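Local coordinates for protein arginyl-tRNA synthetase, putative (Plasmodium falciparum, PDB 5JLD) that probably charges tRNA(Arg) with L-arginine at the expense of ATP, as a class I aminoacyl-tRNA synthetase of the cytoplasm, at residues A[16-21]-A[93-98]; A[264-269]-A[403-408]; A[330-335]-A[357-362]. One frame throughout, in Å; residues are numbered along the deposited sequence.

Interaction 1: A[16-21]-A[93-98]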
loop_
_atom_site.group_PDB
_atom_site.type_symbol
_atom_site.label_atom_id
_atom_site.label_comp_id
_atom_site.label_asym_id
_atom_site.label_seq_id
_atom_site.Cartn_x
_atom_site.Cartn_y
_atom_site.Cartn_z
ATOM N N THR A 16 7.128 -16.016 19.025
ATOM C CA THR A 16 6.538 -16.585 20.238
ATOM C C THR A 16 7.392 -17.733 20.817
ATOM O O THR A 16 7.668 -17.769 22.024
ATOM C CB THR A 16 5.113 -17.100 19.978
ATOM O OG1 THR A 16 4.275 -15.995 19.626
ATOM C CG2 THR A 16 4.550 -17.784 21.235
ATOM N N ILE A 17 7.817 -18.663 19.966
ATOM C CA ILE A 17 8.688 -19.747 20.457
ATOM C C ILE A 17 9.945 -19.211 21.210
ATOM O O ILE A 17 10.269 -19.634 22.354
ATOM C CB ILE A 17 9.086 -20.671 19.285
ATOM C CG1 ILE A 17 7.850 -21.457 18.818
ATOM C CG2 ILE A 17 10.291 -21.605 19.654
ATOM C CD1 ILE A 17 8.035 -22.163 17.507
ATOM N N PHE A 18 10.610 -18.230 20.609
ATOM C CA PHE A 18 11.782 -17.646 21.262
ATOM C C PHE A 18 11.438 -16.878 22.542
ATOM O O PHE A 18 12.164 -16.967 23.539
ATOM C CB PHE A 18 12.537 -16.734 20.298
ATOM C CG PHE A 18 13.466 -17.477 19.393
ATOM C CD1 PHE A 18 14.781 -17.724 19.781
ATOM C CD2 PHE A 18 13.021 -17.965 18.166
ATOM C CE1 PHE A 18 15.640 -18.426 18.948
ATOM C CE2 PHE A 18 13.877 -18.676 17.329
ATOM C CZ PHE A 18 15.190 -18.901 17.720
ATOM N N GLN A 19 10.333 -16.132 22.509
ATOM C CA GLN A 19 9.854 -15.391 23.678
ATOM C C GLN A 19 9.645 -16.330 24.860
ATOM O O GLN A 19 10.071 -16.041 25.992
ATOM C CB GLN A 19 8.540 -14.645 23.355
ATOM C CG GLN A 19 8.076 -13.696 24.459
ATOM C CD GLN A 19 9.053 -12.564 24.700
ATOM O OE1 GLN A 19 9.265 -11.717 23.831
ATOM N NE2 GLN A 19 9.670 -12.552 25.879
ATOM N N ASN A 20 9.001 -17.464 24.599
ATOM C CA ASN A 20 8.765 -18.414 25.685
ATOM C C ASN A 20 10.095 -18.976 26.186
ATOM O O ASN A 20 10.297 -19.098 27.407
ATOM C CB ASN A 20 7.835 -19.555 25.253
ATOM C CG ASN A 20 6.416 -19.062 24.880
ATOM O OD1 ASN A 20 6.060 -17.906 25.121
ATOM N ND2 ASN A 20 5.613 -19.953 24.304
ATOM N N SER A 21 11.015 -19.304 25.268
ATOM C CA SER A 21 12.308 -19.821 25.765
ATOM C C SER A 21 13.081 -18.800 26.613
ATOM O O SER A 21 13.663 -19.144 27.635
ATOM C CB SER A 21 13.202 -20.279 24.628
ATOM O OG SER A 21 14.384 -20.828 25.167
ATOM N N ILE A 93 20.932 -16.560 16.905
ATOM C CA ILE A 93 20.461 -17.925 16.712
ATOM C C ILE A 93 19.714 -18.045 15.395
ATOM O O ILE A 93 18.835 -17.250 15.110
ATOM C CB ILE A 93 19.522 -18.356 17.872
ATOM C CG1 ILE A 93 20.269 -18.380 19.212
ATOM C CG2 ILE A 93 18.865 -19.684 17.583
ATOM C CD1 ILE A 93 19.335 -18.386 20.426
ATOM N N THR A 94 20.057 -19.028 14.585
ATOM C CA THR A 94 19.375 -19.230 13.315
ATOM C C THR A 94 18.601 -20.533 13.326
ATOM O O THR A 94 18.996 -21.508 13.980
ATOM C CB THR A 94 20.359 -19.247 12.117
ATOM O OG1 THR A 94 21.327 -20.279 12.311
ATOM C CG2 THR A 94 21.072 -17.889 11.962
ATOM N N VAL A 95 17.489 -20.542 12.604
ATOM C CA VAL A 95 16.675 -21.738 12.465
ATOM C C VAL A 95 16.306 -21.956 11.008
ATOM O O VAL A 95 16.215 -20.996 10.208
ATOM C CB VAL A 95 15.376 -21.671 13.301
ATOM C CG1 VAL A 95 15.689 -21.616 14.778
ATOM C CG2 VAL A 95 14.507 -20.466 12.868
ATOM N N LYS A 96 16.114 -23.232 10.685
ATOM C CA LYS A 96 15.597 -23.673 9.399
ATOM C C LYS A 96 14.310 -24.424 9.646
ATOM O O LYS A 96 14.245 -25.277 10.536
ATOM C CB LYS A 96 16.577 -24.590 8.662
ATOM C CG LYS A 96 17.810 -23.918 8.095
ATOM C CD LYS A 96 18.639 -24.924 7.287
ATOM C CE LYS A 96 19.944 -24.316 6.798
ATOM N NZ LYS A 96 20.849 -25.329 6.187
ATOM N N LEU A 97 13.285 -24.114 8.858
ATOM C CA LEU A 97 12.046 -24.857 8.936
ATOM C C LEU A 97 12.247 -26.227 8.308
ATOM O O LEU A 97 12.921 -26.353 7.290
ATOM C CB LEU A 97 10.924 -24.094 8.234
ATOM C CG LEU A 97 10.737 -22.698 8.811
ATOM C CD1 LEU A 97 9.794 -21.908 7.947
ATOM C CD2 LEU A 97 10.192 -22.838 10.225
ATOM N N SER A 98 11.658 -27.249 8.911
ATOM C CA SER A 98 11.717 -28.595 8.349
ATOM C C SER A 98 10.950 -28.710 7.032
ATOM O O SER A 98 10.033 -27.935 6.739
ATOM C CB SER A 98 11.157 -29.611 9.340
ATOM O OG SER A 98 9.749 -29.430 9.453
#

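Interaction 2: A[264-269]-A[403-408]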
loop_
_atom_site.group_PDB
_atom_site.type_symbol
_atom_site.label_atom_id
_atom_site.label_comp_id
_atom_site.label_asym_id
_atom_site.label_seq_id
_atom_site.Cartn_x
_atom_site.Cartn_y
_atom_site.Cartn_z
ATOM N N ASN A 264 -10.314 5.590 -14.287
ATOM C CA ASN A 264 -10.702 4.277 -14.772
ATOM C C ASN A 264 -9.745 3.717 -15.840
ATOM O O ASN A 264 -9.768 2.517 -16.073
ATOM C CB ASN A 264 -12.162 4.262 -15.247
ATOM C CG ASN A 264 -12.371 4.975 -16.521
ATOM O OD1 ASN A 264 -11.775 4.639 -17.541
ATOM N ND2 ASN A 264 -13.271 5.951 -16.499
ATOM N N ILE A 265 -8.899 4.553 -16.456
ATOM C CA ILE A 265 -7.749 4.007 -17.198
ATOM C C ILE A 265 -6.829 3.211 -16.246
ATOM O O ILE A 265 -6.263 2.172 -16.611
ATOM C CB ILE A 265 -6.919 5.110 -17.908
ATOM C CG1 ILE A 265 -7.685 5.695 -19.090
ATOM C CG2 ILE A 265 -5.603 4.558 -18.428
ATOM C CD1 ILE A 265 -6.845 6.601 -19.982
ATOM N N LEU A 266 -6.699 3.707 -15.018
ATOM C CA LEU A 266 -5.933 3.029 -13.980
ATOM C C LEU A 266 -6.688 1.885 -13.274
ATOM O O LEU A 266 -6.099 1.137 -12.487
ATOM C CB LEU A 266 -5.478 4.057 -12.938
ATOM C CG LEU A 266 -4.454 5.090 -13.409
ATOM C CD1 LEU A 266 -4.200 6.136 -12.320
ATOM C CD2 LEU A 266 -3.148 4.399 -13.831
ATOM N N ASP A 267 -7.976 1.752 -13.575
ATOM C CA ASP A 267 -8.856 0.802 -12.894
ATOM C C ASP A 267 -8.827 1.011 -11.381
ATOM O O ASP A 267 -8.706 0.059 -10.609
ATOM C CB ASP A 267 -8.476 -0.642 -13.247
ATOM C CG ASP A 267 -8.943 -1.041 -14.631
ATOM O OD1 ASP A 267 -10.124 -1.423 -14.771
ATOM O OD2 ASP A 267 -8.138 -0.973 -15.582
ATOM N N ILE A 268 -8.930 2.269 -10.962
ATOM C CA ILE A 268 -8.912 2.623 -9.542
ATOM C C ILE A 268 -10.162 3.396 -9.149
ATOM O O ILE A 268 -10.420 4.479 -9.665
ATOM C CB ILE A 268 -7.673 3.470 -9.181
ATOM C CG1 ILE A 268 -6.391 2.658 -9.401
ATOM C CG2 ILE A 268 -7.772 3.985 -7.732
ATOM C CD1 ILE A 268 -5.123 3.415 -9.139
ATOM N N LYS A 269 -10.935 2.852 -8.223
ATOM C CA LYS A 269 -12.138 3.540 -7.798
ATOM C C LYS A 269 -11.978 4.156 -6.410
ATOM O O LYS A 269 -11.392 3.567 -5.498
ATOM C CB LYS A 269 -13.329 2.581 -7.834
ATOM C CG LYS A 269 -13.560 1.993 -9.216
ATOM C CD LYS A 269 -14.936 1.380 -9.341
ATOM C CE LYS A 269 -15.207 0.942 -10.772
ATOM N NZ LYS A 269 -15.468 2.103 -11.675
ATOM N N ASN A 403 -1.956 11.686 -21.637
ATOM C CA ASN A 403 -1.033 11.592 -22.763
ATOM C C ASN A 403 0.296 10.959 -22.379
ATOM O O ASN A 403 0.923 10.291 -23.194
ATOM C CB ASN A 403 -0.813 12.963 -23.404
ATOM C CG ASN A 403 -1.946 13.350 -24.343
ATOM O OD1 ASN A 403 -3.003 13.822 -23.916
ATOM N ND2 ASN A 403 -1.724 13.148 -25.640
ATOM N N LEU A 404 0.726 11.143 -21.137
ATOM C CA LEU A 404 1.930 10.463 -20.679
ATOM C C LEU A 404 1.721 8.943 -20.739
ATOM O O LEU A 404 2.554 8.184 -21.277
ATOM C CB LEU A 404 2.289 10.896 -19.262
ATOM C CG LEU A 404 3.594 10.263 -18.789
ATOM C CD1 LEU A 404 4.713 10.664 -19.736
ATOM C CD2 LEU A 404 3.914 10.665 -17.365
ATOM N N ILE A 405 0.584 8.504 -20.213
ATOM C CA ILE A 405 0.274 7.087 -20.257
ATOM C C ILE A 405 0.076 6.603 -21.701
ATOM O O ILE A 405 0.469 5.497 -22.020
ATOM C CB ILE A 405 -0.968 6.744 -19.411
ATOM C CG1 ILE A 405 -0.685 7.008 -17.930
ATOM C CG2 ILE A 405 -1.349 5.282 -19.596
ATOM C CD1 ILE A 405 -1.879 6.735 -16.998
ATOM N N LYS A 406 -0.507 7.416 -22.581
ATOM C CA LYS A 406 -0.704 6.954 -23.959
ATOM C C LYS A 406 0.642 6.845 -24.685
ATOM O O LYS A 406 0.823 5.991 -25.563
ATOM C CB LYS A 406 -1.664 7.872 -24.733
ATOM C CG LYS A 406 -1.039 9.118 -25.344
ATOM C CD LYS A 406 -1.942 9.724 -26.415
ATOM C CE LYS A 406 -3.378 9.861 -25.925
ATOM N NZ LYS A 406 -4.283 10.364 -26.993
ATOM N N GLU A 407 1.586 7.699 -24.299
ATOM C CA GLU A 407 2.954 7.614 -24.794
ATOM C C GLU A 407 3.601 6.301 -24.359
ATOM O O GLU A 407 4.222 5.589 -25.179
ATOM C CB GLU A 407 3.782 8.793 -24.292
ATOM C CG GLU A 407 5.271 8.632 -24.525
ATOM C CD GLU A 407 6.033 9.930 -24.349
ATOM O OE1 GLU A 407 5.507 10.850 -23.683
ATOM O OE2 GLU A 407 7.156 10.030 -24.887
ATOM N N GLY A 408 3.452 5.995 -23.066
ATOM C CA GLY A 408 3.882 4.709 -22.554
ATOM C C GLY A 408 3.266 3.558 -23.336
ATOM O O GLY A 408 3.944 2.614 -23.707
#

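Interaction 3: A[330-335]-A[357-362]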
loop_
_atom_site.group_PDB
_atom_site.type_symbol
_atom_site.label_atom_id
_atom_site.label_comp_id
_atom_site.label_asym_id
_atom_site.label_seq_id
_atom_site.Cartn_x
_atom_site.Cartn_y
_atom_site.Cartn_z
ATOM N N ALA A 330 -11.584 19.004 10.773
ATOM C CA ALA A 330 -12.986 18.601 10.653
ATOM C C ALA A 330 -13.102 17.249 9.978
ATOM O O ALA A 330 -13.917 16.423 10.385
ATOM C CB ALA A 330 -13.822 19.662 9.865
ATOM N N ALA A 331 -12.309 17.016 8.936
ATOM C CA ALA A 331 -12.396 15.734 8.248
ATOM C C ALA A 331 -12.030 14.608 9.210
ATOM O O ALA A 331 -12.698 13.567 9.224
ATOM C CB ALA A 331 -11.504 15.700 7.011
ATOM N N LEU A 332 -10.991 14.804 10.028
ATOM C CA LEU A 332 -10.621 13.709 10.942
ATOM C C LEU A 332 -11.706 13.530 12.023
ATOM O O LEU A 332 -12.044 12.398 12.387
ATOM C CB LEU A 332 -9.248 13.948 11.572
ATOM C CG LEU A 332 -8.576 12.762 12.275
ATOM C CD1 LEU A 332 -8.790 11.418 11.553
ATOM C CD2 LEU A 332 -7.087 13.053 12.389
ATOM N N TYR A 333 -12.247 14.647 12.522
ATOM C CA TYR A 333 -13.436 14.608 13.395
ATOM C C TYR A 333 -14.557 13.737 12.816
ATOM O O TYR A 333 -15.134 12.878 13.502
ATOM C CB TYR A 333 -13.985 16.024 13.642
ATOM C CG TYR A 333 -15.418 16.014 14.148
ATOM C CD1 TYR A 333 -15.699 15.833 15.496
ATOM C CD2 TYR A 333 -16.487 16.148 13.268
ATOM C CE1 TYR A 333 -17.014 15.798 15.954
ATOM C CE2 TYR A 333 -17.794 16.113 13.716
ATOM C CZ TYR A 333 -18.050 15.947 15.057
ATOM O OH TYR A 333 -19.345 15.917 15.493
ATOM N N TYR A 334 -14.857 13.974 11.543
ATOM C CA TYR A 334 -15.919 13.265 10.846
ATOM C C TYR A 334 -15.598 11.777 10.732
ATOM O O TYR A 334 -16.436 10.943 11.023
ATOM C CB TYR A 334 -16.151 13.870 9.454
ATOM C CG TYR A 334 -17.164 13.115 8.606
ATOM C CD1 TYR A 334 -18.533 13.342 8.741
ATOM C CD2 TYR A 334 -16.742 12.161 7.678
ATOM C CE1 TYR A 334 -19.466 12.636 7.954
ATOM C CE2 TYR A 334 -17.649 11.463 6.901
ATOM C CZ TYR A 334 -19.007 11.698 7.045
ATOM O OH TYR A 334 -19.873 10.985 6.261
ATOM N N ARG A 335 -14.381 11.455 10.314
ATOM C CA ARG A 335 -13.985 10.060 10.121
ATOM C C ARG A 335 -14.031 9.295 11.438
ATOM O O ARG A 335 -14.460 8.140 11.482
ATOM C CB ARG A 335 -12.589 9.996 9.481
ATOM C CG ARG A 335 -12.610 10.599 8.076
ATOM C CD ARG A 335 -11.245 10.979 7.534
ATOM N NE ARG A 335 -11.388 11.388 6.139
ATOM C CZ ARG A 335 -10.404 11.779 5.333
ATOM N NH1 ARG A 335 -9.134 11.817 5.746
ATOM N NH2 ARG A 335 -10.697 12.113 4.087
ATOM N N GLU A 357 1.130 15.182 11.418
ATOM C CA GLU A 357 1.498 14.767 12.760
ATOM C C GLU A 357 0.916 15.796 13.730
ATOM O O GLU A 357 0.344 15.430 14.771
ATOM C CB GLU A 357 3.022 14.626 12.905
ATOM C CG GLU A 357 3.543 13.339 12.290
ATOM C CD GLU A 357 4.960 12.995 12.711
ATOM O OE1 GLU A 357 5.834 13.887 12.654
ATOM O OE2 GLU A 357 5.192 11.830 13.109
ATOM N N THR A 358 0.976 17.068 13.338
ATOM C CA THR A 358 0.434 18.116 14.213
ATOM C C THR A 358 -1.082 17.946 14.336
ATOM O O THR A 358 -1.668 18.237 15.378
ATOM C CB THR A 358 0.739 19.541 13.716
ATOM O OG1 THR A 358 2.145 19.694 13.475
ATOM C CG2 THR A 358 0.298 20.567 14.757
ATOM N N ILE A 359 -1.718 17.447 13.282
ATOM C CA ILE A 359 -3.151 17.221 13.386
ATOM C C ILE A 359 -3.409 16.054 14.337
ATOM O O ILE A 359 -4.312 16.134 15.189
ATOM C CB ILE A 359 -3.786 16.976 12.006
ATOM C CG1 ILE A 359 -3.859 18.312 11.247
ATOM C CG2 ILE A 359 -5.204 16.376 12.148
ATOM C CD1 ILE A 359 -3.970 18.170 9.758
ATOM N N PHE A 360 -2.582 15.006 14.249
ATOM C CA PHE A 360 -2.873 13.792 15.020
ATOM C C PHE A 360 -2.739 14.127 16.502
ATOM O O PHE A 360 -3.603 13.787 17.317
ATOM C CB PHE A 360 -1.937 12.646 14.639
ATOM C CG PHE A 360 -2.087 12.175 13.218
ATOM C CD1 PHE A 360 -3.214 12.515 12.460
ATOM C CD2 PHE A 360 -1.098 11.383 12.637
ATOM C CE1 PHE A 360 -3.342 12.086 11.143
ATOM C CE2 PHE A 360 -1.220 10.935 11.323
ATOM C CZ PHE A 360 -2.346 11.281 10.574
ATOM N N ASP A 361 -1.650 14.828 16.821
ATOM C CA ASP A 361 -1.410 15.342 18.162
ATOM C C ASP A 361 -2.622 16.120 18.718
ATOM O O ASP A 361 -2.949 15.996 19.900
ATOM C CB ASP A 361 -0.152 16.223 18.160
ATOM C CG ASP A 361 0.241 16.691 19.550
ATOM O OD1 ASP A 361 0.704 15.858 20.359
ATOM O OD2 ASP A 361 0.084 17.902 19.834
ATOM N N LEU A 362 -3.303 16.902 17.883
ATOM C CA LEU A 362 -4.487 17.616 18.398
ATOM C C LEU A 362 -5.627 16.635 18.650
ATOM O O LEU A 362 -6.295 16.676 19.697
ATOM C CB LEU A 362 -4.944 18.716 17.436
ATOM C CG LEU A 362 -6.332 19.323 17.703
ATOM C CD1 LEU A 362 -6.412 20.006 19.080
ATOM C CD2 LEU A 362 -6.729 20.292 16.578
#

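Interaction 1: A[16-21]-A[93-98]
The phenyl ring of Phe18 overlaps the branched side chain of Ile93 and, further along, the tip of Val95. Ile93 does most of the touching with its methyl CG2, which lies in the plane of the ring at its rim, 3.7 Å from CE1 of Phe18. The same CG2 is 3.8 Å from Phe18 CZ, so the methyl sits abreast of the CE1–CZ bond and does not lie over a ring face. Ile93 adds a second methyl: CD1, carried on the longer branch, comes within 4.0 Å of Phe18 CE1. Because CG2 of Ile93 stands anti to the backbone N while CG1 lies beside it, the residue can offer both branches to the same edge of the ring. Val95 follows with CG1, which is 4.0 Å from Phe18 CZ and again near the plane of the ring. The aromatic side chain and its two strand partners run past one another in opposite directions. This is a helix laid against an antiparallel four-stranded sheet, within the region that matches the N-terminal domain of arginyl-tRNA synthetases: helix 10-25 supplies Phe18, and Ile93 and Val95, alternate residues of strand 93-97, point toward the helix, with Thr94 between them turned away. The CA atoms of Phe18 and Ile93 are 9.8 Å apart, a gap that the ring and methyls fill without any hydrogen bond crossing it. Strand 93-97 is an inner strand, bonded through its backbone to 45-47 and to 82-86. Cys47 and Ile77 also touch Phe18, and Ile85 lies against both Ile93 and Val95. Ile93 also meets Ser70, Ile73 and Ile74 of helix 66-75.

Interaction 2: A[264-269]-A[403-408]
No ring, amide or carboxylate takes part where Ile265 and Leu266 meet Ile405, so there are no faces or edges to match, and the contact is made of aliphatic methyls alone. The closer pair is Leu266 CD2 and Ile405 CD1, 4.1 Å apart, with the two side chains crossing obliquely. Ile405 holds CG1 anti to its carbonyl carbon, with chi2 at 178°, which carries CD1 well out from helix 401-420. Its other branch makes a looser touch: CG2 of Ile405 is 4.5 Å from CG2 of Ile265. One isoleucine therefore spreads its two branches over two successive residues of the opposing segment. Helix 436-453 backs the join, Val445 touching Leu266 while Cys444 and Ile448 touch Ile405. Leu266 also rests on Leu152 and Thr155 of helix 149-167. Just beyond, Asp267 turns the chain with a positive phi of 55°. It is the C-prime residue of the Schellman motif that closes helix 242-265: the backbone N of Asp267 makes a weak 3.2 Å bond to Asn264 O, and Ile268 N completes the motif by bonding back to the carbonyl of the residue before Asn264.

Interaction 3: A[330-335]-A[357-362]
Leu332 is the residue through which segment 330-335 reaches helix 353-364, and a single methyl does the work. Its CG stands anti to the backbone N, chi1 -166°, which sends the branch outward from helix 326-337 and leaves CD2 foremost. That methyl is 3.8 Å from CG2 of Ile359 and 3.9 Å from CD1 of Phe360, so it faces the notch between these two residues. Ile359 points toward the other helix, and its side chain crosses that of Leu332 at a slant. Phe360 starts out in the other direction, and only its ring swings back: with chi2 at -16° the CD1–CE1 side is brought round to the leucine. CD2 of Leu332 lies near the ring plane, so it abuts the edge, with Phe360 CE1 a further contact at 4.1 Å. The leucine and phenylalanine side chains cross at about a right angle. No hydrogen bond links the segments, whose closest CA atoms, those of Leu332 and Ile359, are 8.6 Å apart. Next along the helix, Tyr333 and Tyr334 turn elsewhere, edge-to-face with Trp368 and Phe277 respectively, and Arg335 forms a salt bridge with Asp137. Strand 343-349, which runs between the two helices in sequence, lies under the join: Leu332 touches its Val344 and Tyr346, while Ile359 packs on Leu313 of strand 313-316. Helix 353-364 then leads on to the neighbouring parallel strand 374-380, forming a beta-alpha-beta unit of the class I nucleotide-binding fold.

How the interactions relate
All three contacts are apolar, with no hydrogen bond or charge crossing any of them, yet they join different elements. In interaction 1 every touching residue is buried; in 2 and 3 one of three, Ile265 and Phe360 respectively, is partly exposed. Interaction 1 lays a helix on an antiparallel sheet in the N-terminal domain region. In the catalytic region interaction 3 pairs two helices, while interaction 2 sets the end of helix 242-265 and the turn after it against helix 401-420; 3 is nested in the loop that 2 closes. Methyls meet an aromatic rim in 1, aliphatic branches meet alone in 2, and in 3 one methyl meets both an aromatic edge and an aliphatic branch.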